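Local coordinates for multicopper oxidase (Uncultured bacterium, PDB 4E9X), which probably oxidises small substrates at a mononuclear copper and passes the electrons to a trinuclear copper cluster that reduces dioxygen to water, at residues Met8-Val13 against Leu55-His60; Pro33-His38 against Leu101-His106; Glu111-Gly114 against Met118-Pro121. All blocks are in the same frame, centred on the assembly; numbering follows the deposited sequence. Where two conformers were deposited one is given.

Contact 1: Met8-Val13 against Leu55-His60; sequences MTIEEV and LPHTIH. With CU (copper (II) ion), chain D; CU (copper (II) ion), chain K.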
loop_
_atom_site.group_PDB
_atom_site.type_symbol
_atom_site.label_atom_id
_atom_site.label_comp_id
_atom_site.label_asym_id
_atom_site.label_seq_id
_atom_site.Cartn_x
_atom_site.Cartn_y
_atom_site.Cartn_z
ATOM N N MET A 8 -1.143 34.377 3.274
ATOM C CA MET A 8 -0.439 33.324 3.992
ATOM C C MET A 8 1.048 33.654 4.022
ATOM O O MET A 8 1.532 34.339 3.111
ATOM C CB MET A 8 -0.695 31.956 3.361
ATOM C CG MET A 8 -0.107 30.761 4.121
ATOM S SD MET A 8 -0.545 29.220 3.228
ATOM C CE MET A 8 -1.991 29.943 2.430
ATOM N N THR A 9 1.760 33.243 5.045
ATOM C CA THR A 9 3.218 33.408 5.072
ATOM C C THR A 9 3.830 31.994 5.216
ATOM O O THR A 9 3.116 30.998 5.451
ATOM C CB THR A 9 3.765 34.251 6.215
ATOM O OG1 THR A 9 3.482 33.584 7.466
ATOM C CG2 THR A 9 3.073 35.631 6.206
ATOM N N ILE A 10 5.125 31.955 5.002
ATOM C CA ILE A 10 5.936 30.775 5.158
ATOM C C ILE A 10 7.014 31.142 6.181
ATOM O O ILE A 10 7.689 32.153 5.912
ATOM C CB ILE A 10 6.554 30.220 3.872
ATOM C CG1 ILE A 10 5.568 30.187 2.707
ATOM C CG2 ILE A 10 7.089 28.810 4.111
ATOM C CD1 ILE A 10 6.201 29.736 1.393
ATOM N N GLU A 11 7.165 30.415 7.263
ATOM C CA GLU A 11 7.995 30.817 8.400
ATOM C C GLU A 11 8.960 29.721 8.799
ATOM O O GLU A 11 8.606 28.535 8.704
ATOM C CB GLU A 11 7.114 31.142 9.635
ATOM C CG GLU A 11 6.061 32.209 9.319
ATOM C CD GLU A 11 6.568 33.618 9.105
ATOM O OE1 GLU A 11 7.734 33.934 9.422
ATOM O OE2 GLU A 11 5.764 34.470 8.573
ATOM N N GLU A 12 10.150 30.093 9.296
ATOM C CA GLU A 12 11.045 29.134 9.906
ATOM C C GLU A 12 10.709 29.083 11.394
ATOM O O GLU A 12 10.891 30.052 12.117
ATOM C CB GLU A 12 12.515 29.560 9.723
ATOM C CG GLU A 12 12.896 29.497 8.256
ATOM C CD GLU A 12 14.319 29.854 7.926
ATOM O OE1 GLU A 12 15.130 30.167 8.833
ATOM O OE2 GLU A 12 14.656 29.777 6.721
ATOM N N VAL A 13 10.195 27.917 11.810
ATOM C CA VAL A 13 9.870 27.695 13.210
ATOM C C VAL A 13 10.320 26.300 13.593
ATOM O O VAL A 13 10.645 25.457 12.721
ATOM C CB VAL A 13 8.356 27.879 13.515
ATOM C CG1 VAL A 13 7.907 29.300 13.225
ATOM C CG2 VAL A 13 7.489 26.885 12.715
ATOM N N LEU A 55 14.760 29.999 1.998
ATOM C CA LEU A 55 14.848 29.077 0.860
ATOM C C LEU A 55 13.629 29.294 -0.020
ATOM O O LEU A 55 12.596 29.780 0.451
ATOM C CB LEU A 55 14.857 27.633 1.331
ATOM C CG LEU A 55 16.078 27.088 2.066
ATOM C CD1 LEU A 55 15.974 25.625 2.406
ATOM C CD2 LEU A 55 17.315 27.310 1.181
ATOM N N PRO A 56 13.703 28.945 -1.311
ATOM C CA PRO A 56 12.566 29.055 -2.185
ATOM C C PRO A 56 11.504 27.967 -1.917
ATOM O O PRO A 56 11.804 26.843 -1.483
ATOM C CB PRO A 56 13.165 28.856 -3.576
ATOM C CG PRO A 56 14.500 28.247 -3.357
ATOM C CD PRO A 56 14.950 28.499 -1.964
ATOM N N HIS A 57 10.252 28.386 -2.209
ATOM C CA HIS A 57 9.101 27.478 -2.055
ATOM C C HIS A 57 8.078 27.768 -3.151
ATOM O O HIS A 57 8.191 28.786 -3.843
ATOM C CB HIS A 57 8.413 27.711 -0.686
ATOM C CG HIS A 57 9.333 27.502 0.479
ATOM N ND1 HIS A 57 9.792 26.272 0.877
ATOM C CD2 HIS A 57 9.902 28.435 1.301
ATOM C CE1 HIS A 57 10.609 26.483 1.934
ATOM N NE2 HIS A 57 10.689 27.803 2.196
ATOM N N THR A 58 7.042 26.933 -3.216
ATOM C CA THR A 58 5.812 27.240 -3.942
ATOM C C THR A 58 4.620 26.714 -3.123
ATOM O O THR A 58 4.877 26.094 -2.090
ATOM C CB THR A 58 5.716 26.592 -5.333
ATOM O OG1 THR A 58 5.807 25.162 -5.161
ATOM C CG2 THR A 58 6.844 27.048 -6.269
ATOM N N ILE A 59 3.408 26.931 -3.584
ATOM C CA ILE A 59 2.299 26.127 -3.048
ATOM C C ILE A 59 1.583 25.495 -4.234
ATOM O O ILE A 59 1.104 26.208 -5.115
ATOM C CB ILE A 59 1.318 26.940 -2.213
ATOM C CG1 ILE A 59 1.998 27.749 -1.090
ATOM C CG2 ILE A 59 0.261 25.976 -1.610
ATOM C CD1 ILE A 59 0.947 28.439 -0.180
ATOM N N HIS A 60 1.501 24.166 -4.203
ATOM C CA HIS A 60 0.638 23.392 -5.070
ATOM C C HIS A 60 -0.654 23.019 -4.343
ATOM O O HIS A 60 -0.679 22.661 -3.152
ATOM C CB HIS A 60 1.369 22.119 -5.521
ATOM C CG HIS A 60 0.436 21.129 -6.162
ATOM N ND1 HIS A 60 -0.278 21.379 -7.318
ATOM C CD2 HIS A 60 0.129 19.853 -5.791
ATOM C CE1 HIS A 60 -1.027 20.318 -7.593
ATOM N NE2 HIS A 60 -0.776 19.362 -6.696
HETATM CU CU CU D . 9.293 24.420 0.205
HETATM CU CU CU K . -1.167 17.589 -7.098
#
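I10 packs against the imidazole of H57, a ligand of a copper ion. The side chain of H57 can be followed outward. Its CB meets CD1 of I10 at 3.6 Å, and CG lies 4.0 Å from the same methyl. CG stands beside the backbone N, opposite the carbonyl carbon (chi1 -59°), which sends the ring out toward the strand. CD2 still touches that CD1, at 3.9 Å, and adds CG2 of I10 at 4.0 Å, which covers one ring face. On the other side of the ring from CD2, ND1 binds copper at 2.0 Å. At the tip, NE2 is hydrogen-bonded to OG1 of T53. Metal and threonine thus hold the ring at its two nitrogens, while I10 limits its turning with carbon alone. The copper is completed by C105, H112 and M118, a type 1 site. Further along, M8 and I59 meet tip to tip, SD to CD1, though M8 has a second conformer and this touch is less certain. H60 at the end of the segment binds another copper through NE2 at 1.9 Å, together with H204 of the second subunit. In this first cupredoxin-like domain, M8 and I10 of strand 3-18 pack on I59 and H57 of the loop running from strand 44-51 to strand 60-62; I10 and I59 also touch V49 of strand 44-51, and F28 of strand 21-28 touches M8 and I59.

Contact 2: Pro33-His38 against Leu101-His106; sequences PGPLIH and LWYHCH. With CU (copper (II) ion), chain E; CU (copper (II) ion), chain J; CU (copper (II) ion), chain D.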
loop_
_atom_site.group_PDB
_atom_site.type_symbol
_atom_site.label_atom_id
_atom_site.label_comp_id
_atom_site.label_asym_id
_atom_site.label_seq_id
_atom_site.Cartn_x
_atom_site.Cartn_y
_atom_site.Cartn_z
ATOM N N PRO A 33 0.129 21.099 11.271
ATOM C CA PRO A 33 -0.320 21.362 9.904
ATOM C C PRO A 33 -0.524 22.872 9.641
ATOM O O PRO A 33 -0.690 23.677 10.581
ATOM C CB PRO A 33 -1.708 20.732 9.912
ATOM C CG PRO A 33 -1.693 19.655 10.977
ATOM C CD PRO A 33 -0.772 20.202 12.034
ATOM N N GLY A 34 -0.425 23.235 8.381
ATOM C CA GLY A 34 -0.715 24.594 7.963
ATOM C C GLY A 34 -2.180 24.923 8.271
ATOM O O GLY A 34 -3.011 24.074 8.643
ATOM N N PRO A 35 -2.536 26.207 8.097
ATOM C CA PRO A 35 -3.921 26.669 8.326
ATOM C C PRO A 35 -4.937 25.891 7.505
ATOM O O PRO A 35 -4.713 25.461 6.366
ATOM C CB PRO A 35 -3.885 28.136 7.892
ATOM C CG PRO A 35 -2.443 28.493 8.085
ATOM C CD PRO A 35 -1.633 27.297 7.627
ATOM N N LEU A 36 -6.097 25.688 8.136
ATOM C CA LEU A 36 -7.212 25.128 7.414
ATOM C C LEU A 36 -7.790 26.176 6.462
ATOM O O LEU A 36 -8.113 27.306 6.875
ATOM C CB LEU A 36 -8.331 24.747 8.414
ATOM C CG LEU A 36 -9.718 24.434 7.814
ATOM C CD1 LEU A 36 -9.712 23.166 6.950
ATOM C CD2 LEU A 36 -10.722 24.250 8.975
ATOM N N ILE A 37 -8.013 25.822 5.202
ATOM C CA ILE A 37 -8.737 26.663 4.245
ATOM C C ILE A 37 -10.032 25.925 3.951
ATOM O O ILE A 37 -10.007 24.769 3.531
ATOM C CB ILE A 37 -7.890 26.949 2.980
ATOM C CG1 ILE A 37 -6.590 27.637 3.310
ATOM C CG2 ILE A 37 -8.759 27.710 1.980
ATOM C CD1 ILE A 37 -5.626 27.764 2.111
ATOM N N HIS A 38 -11.146 26.560 4.198
ATOM C CA HIS A 38 -12.464 25.928 4.092
ATOM C C HIS A 38 -13.322 26.847 3.240
ATOM O O HIS A 38 -13.610 27.981 3.634
ATOM C CB HIS A 38 -13.040 25.704 5.501
ATOM C CG HIS A 38 -14.240 24.836 5.517
ATOM N ND1 HIS A 38 -15.004 24.629 6.664
ATOM C CD2 HIS A 38 -14.831 24.043 4.569
ATOM C CE1 HIS A 38 -15.982 23.767 6.380
ATOM N NE2 HIS A 38 -15.928 23.408 5.148
ATOM N N LEU A 101 -9.359 18.218 -0.092
ATOM C CA LEU A 101 -8.139 18.504 -0.848
ATOM C C LEU A 101 -7.043 18.920 0.118
ATOM O O LEU A 101 -7.245 18.933 1.357
ATOM C CB LEU A 101 -8.391 19.638 -1.871
ATOM C CG LEU A 101 -9.705 19.507 -2.655
ATOM C CD1 LEU A 101 -9.797 20.617 -3.709
ATOM C CD2 LEU A 101 -9.865 18.171 -3.321
ATOM N N TRP A 102 -5.868 19.261 -0.399
ATOM C CA TRP A 102 -4.802 19.743 0.500
ATOM C C TRP A 102 -3.838 20.586 -0.304
ATOM O O TRP A 102 -3.976 20.692 -1.511
ATOM C CB TRP A 102 -4.125 18.605 1.209
ATOM C CG TRP A 102 -3.367 17.554 0.444
ATOM C CD1 TRP A 102 -3.820 16.772 -0.571
ATOM C CD2 TRP A 102 -2.005 17.173 0.703
ATOM N NE1 TRP A 102 -2.790 15.915 -0.969
ATOM C CE2 TRP A 102 -1.677 16.145 -0.210
ATOM C CE3 TRP A 102 -1.013 17.584 1.618
ATOM C CZ2 TRP A 102 -0.407 15.557 -0.217
ATOM C CZ3 TRP A 102 0.239 17.004 1.606
ATOM C CH2 TRP A 102 0.544 15.983 0.676
ATOM N N TYR A 103 -2.884 21.184 0.376
ATOM C CA TYR A 103 -1.959 22.070 -0.322
ATOM C C TYR A 103 -0.583 21.775 0.282
ATOM O O TYR A 103 -0.464 21.395 1.465
ATOM C CB TYR A 103 -2.378 23.567 -0.261
ATOM C CG TYR A 103 -2.377 24.101 1.168
ATOM C CD1 TYR A 103 -1.231 24.641 1.746
ATOM C CD2 TYR A 103 -3.539 24.052 1.932
ATOM C CE1 TYR A 103 -1.238 25.123 3.054
ATOM C CE2 TYR A 103 -3.575 24.523 3.260
ATOM C CZ TYR A 103 -2.430 25.038 3.784
ATOM O OH TYR A 103 -2.388 25.520 5.090
ATOM N N HIS A 104 0.482 21.976 -0.496
ATOM C CA HIS A 104 1.813 21.675 0.005
ATOM C C HIS A 104 2.871 22.320 -0.887
ATOM O O HIS A 104 2.577 22.588 -2.069
ATOM C CB HIS A 104 2.079 20.160 0.082
ATOM C CG HIS A 104 1.920 19.343 -1.170
ATOM N ND1 HIS A 104 2.855 19.272 -2.167
ATOM C CD2 HIS A 104 0.894 18.549 -1.564
ATOM C CE1 HIS A 104 2.401 18.452 -3.135
ATOM N NE2 HIS A 104 1.220 17.981 -2.788
ATOM N N CYS A 105 4.067 22.499 -0.362
ATOM C CA CYS A 105 5.136 23.012 -1.242
ATOM C C CYS A 105 5.392 22.017 -2.358
ATOM O O CYS A 105 5.216 20.815 -2.192
ATOM C CB CYS A 105 6.392 23.219 -0.372
ATOM S SG CYS A 105 7.714 24.037 -1.299
ATOM N N HIS A 106 5.882 22.514 -3.497
ATOM C CA HIS A 106 6.313 21.633 -4.572
ATOM C C HIS A 106 7.760 21.882 -5.012
ATOM O O HIS A 106 8.155 21.477 -6.106
ATOM C CB HIS A 106 5.341 21.733 -5.767
ATOM C CG HIS A 106 5.031 20.419 -6.406
ATOM N ND1 HIS A 106 5.970 19.726 -7.131
ATOM C CD2 HIS A 106 3.895 19.680 -6.454
ATOM C CE1 HIS A 106 5.427 18.611 -7.572
ATOM N NE2 HIS A 106 4.166 18.545 -7.191
HETATM CU CU CU E . 0.219 16.487 -3.594
HETATM CU CU CU J . 2.826 17.051 -7.660
HETATM CU CU CU D . 9.293 24.420 0.205
#
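Y103 sends its phenol across to the turn G34-P35 and donates a hydrogen bond to the carbonyl O of P35, OH to O 2.7 Å. The bond lies in the carbonyl plane on a lone pair, with a C=O...donor angle of 126°, and this oxygen also sits at the edge of the phenol ring. Packing is tight round the hydroxyl: OH is 3.2 Å from CD of P35 and 3.2 Å from C of G34. The glycine makes this possible, since a CB there would run into the phenol oxygen. The rest of the contact is looser, although equally buried: CD1 of I37 rests on CE2 of Y103 at 4.0 Å, the two side chains crossing at about a right angle. With CG between its backbone N and carbonyl carbon (chi1 63°), the ring of Y103 points toward 33-38, where its hydroxyl reaches P35. A phenylalanine at Y103 would probably leave the buried carbonyl of P35 without its donor and the turn less firmly fixed to strand 101-104. The residues after Y103 turn to copper: H104 NE2 shares its ion with H62 and with H254 of the second subunit, H106 NE2 shares another with H206 and H252 of that subunit, and C105 SG binds the type 1 copper at 2.2 Å. Within this run, H104 ND1 donates to C105 O at 2.8 Å and 173°, which probably helps to set the ring's rotation, with the acceptor in the imidazole plane. Chemically, then, a neutral phenol-carbonyl bond ties down the strand whose end carries the His-Cys-His sequence, the path by which multicopper oxidases are thought to pass electrons from the type 1 copper to the cluster.

Contact 3: Glu111-Gly114 against Met118-Pro121; sequences EHVG and MWGP. With CU (copper (II) ion), chain D.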
loop_
_atom_site.group_PDB
_atom_site.type_symbol
_atom_site.label_atom_id
_atom_site.label_comp_id
_atom_site.label_asym_id
_atom_site.label_seq_id
_atom_site.Cartn_x
_atom_site.Cartn_y
_atom_site.Cartn_z
ATOM N N GLU A 111 12.214 16.662 0.835
ATOM C CA GLU A 111 12.535 17.233 2.130
ATOM C C GLU A 111 11.413 18.111 2.633
ATOM O O GLU A 111 10.971 17.998 3.800
ATOM C CB GLU A 111 13.848 18.048 2.050
ATOM C CG GLU A 111 14.187 18.656 3.407
ATOM C CD GLU A 111 15.219 19.754 3.445
ATOM O OE1 GLU A 111 15.882 20.007 2.420
ATOM O OE2 GLU A 111 15.325 20.370 4.554
ATOM N N HIS A 112 10.926 19.074 1.813
ATOM C CA HIS A 112 10.016 20.085 2.329
ATOM C C HIS A 112 8.681 19.474 2.756
ATOM O O HIS A 112 8.135 19.874 3.789
ATOM C CB HIS A 112 9.843 21.212 1.281
ATOM C CG HIS A 112 11.054 22.099 1.159
ATOM N ND1 HIS A 112 10.952 23.367 0.589
ATOM C CD2 HIS A 112 12.354 21.870 1.482
ATOM C CE1 HIS A 112 12.166 23.905 0.587
ATOM N NE2 HIS A 112 13.013 23.032 1.113
ATOM N N VAL A 113 8.146 18.561 1.927
ATOM C CA VAL A 113 6.898 17.892 2.252
ATOM C C VAL A 113 7.199 16.701 3.139
ATOM O O VAL A 113 6.465 16.440 4.098
ATOM C CB VAL A 113 6.089 17.484 1.000
ATOM C CG1 VAL A 113 4.813 16.771 1.387
ATOM C CG2 VAL A 113 5.803 18.749 0.170
ATOM N N GLY A 114 8.294 15.998 2.896
ATOM C CA GLY A 114 8.572 14.771 3.678
ATOM C C GLY A 114 8.897 15.063 5.145
ATOM O O GLY A 114 8.420 14.309 6.025
ATOM N N MET A 118 5.519 21.215 5.241
ATOM C CA MET A 118 4.911 22.202 4.319
ATOM C C MET A 118 3.650 21.678 3.679
ATOM O O MET A 118 3.572 21.402 2.471
ATOM C CB MET A 118 5.948 22.547 3.227
ATOM C CG MET A 118 7.253 23.096 3.868
ATOM S SD MET A 118 8.123 24.182 2.703
ATOM C CE MET A 118 6.999 25.591 2.614
ATOM N N TRP A 119 2.575 21.614 4.495
ATOM C CA TRP A 119 1.310 21.088 3.986
ATOM C C TRP A 119 0.200 21.475 4.948
ATOM O O TRP A 119 0.421 21.752 6.152
ATOM C CB TRP A 119 1.371 19.549 3.894
ATOM C CG TRP A 119 2.139 18.798 4.939
ATOM C CD1 TRP A 119 3.411 18.321 4.832
ATOM C CD2 TRP A 119 1.672 18.433 6.250
ATOM N NE1 TRP A 119 3.770 17.685 5.987
ATOM C CE2 TRP A 119 2.728 17.714 6.899
ATOM C CE3 TRP A 119 0.441 18.617 6.932
ATOM C CZ2 TRP A 119 2.625 17.194 8.209
ATOM C CZ3 TRP A 119 0.335 18.103 8.232
ATOM C CH2 TRP A 119 1.399 17.413 8.825
ATOM N N GLY A 120 -1.008 21.514 4.420
ATOM C CA GLY A 120 -2.199 21.784 5.205
ATOM C C GLY A 120 -3.423 21.385 4.408
ATOM O O GLY A 120 -3.322 20.986 3.262
ATOM N N PRO A 121 -4.597 21.411 5.075
ATOM C CA PRO A 121 -5.836 20.934 4.463
ATOM C C PRO A 121 -6.645 22.010 3.750
ATOM O O PRO A 121 -6.697 23.151 4.245
ATOM C CB PRO A 121 -6.617 20.374 5.686
ATOM C CG PRO A 121 -6.192 21.350 6.807
ATOM C CD PRO A 121 -4.750 21.777 6.511
HETATM CU CU CU D . 9.293 24.420 0.205
HETATM O O HOH W 1 6.567 17.036 6.769
#
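The carbonyl of H112 receives the backbone N of M118 in a hydrogen bond of 3.3 Å, N-H...O angle 159°, the donor tilted from the carbonyl plane. This long bond closes the short turn by which helix 109-115 passes into strand 119-125, and V113 and M118 come closest there, their CA atoms 5.2 Å apart. It also sets two copper ligands next to each other. The side chains of H112 and M118 run side by side in the same direction: ND1 of H112 binds the metal at 2.0 Å, SD of M118 at 2.8 Å. CG of M118 lies opposite its carbonyl carbon (chi1 -58°), and a bend at chi3 brings the sulfur round to the ion. SD stands obliquely to the imidazole, 3.6 Å from ND1. On the other flank, CG1 of V113 touches CD1 of W119 at 4.0 Å. The carbonyl O of V113 lies at the edge of the indole, near its plane, and a water joins the two: it donates to V113 O at 2.7 Å and accepts from W119 NE1 at 3.0 Å. The indole also touches W102 and H104, while V113 packs on D256 of the second subunit. Two short nitrogen bonds, from H112 and H57, the thiolate of C105 and one distant thioether make the ligand set of a type 1 copper. The long sulfur bond implies a weak axial ligand, which in blue copper proteins helps to tune the reduction potential.

All three contacts are buried. They share the type 1 copper, to which contact 1 brings H57, contact 2 C105 and contact 3 H112 and M118. Contacts 2 and 3 share a sheet, in which strand 119-125 lies between 36-40 and 101-104; contact 1 joins strand 3-18 of another sheet to the loop that leads into strand 60-62, the neighbour of 101-104, where H60 N probably bonds H104 O. Their chemistry follows their place: apolar cover of a ligand in 8-13 with 55-60, a phenol-carbonyl bond in 33-38 with 101-106, and a backbone bond with a bridging water in 111-114 with 118-121. H60, H104 and H106 extend contacts 1 and 2 to coppers at the subunit boundary.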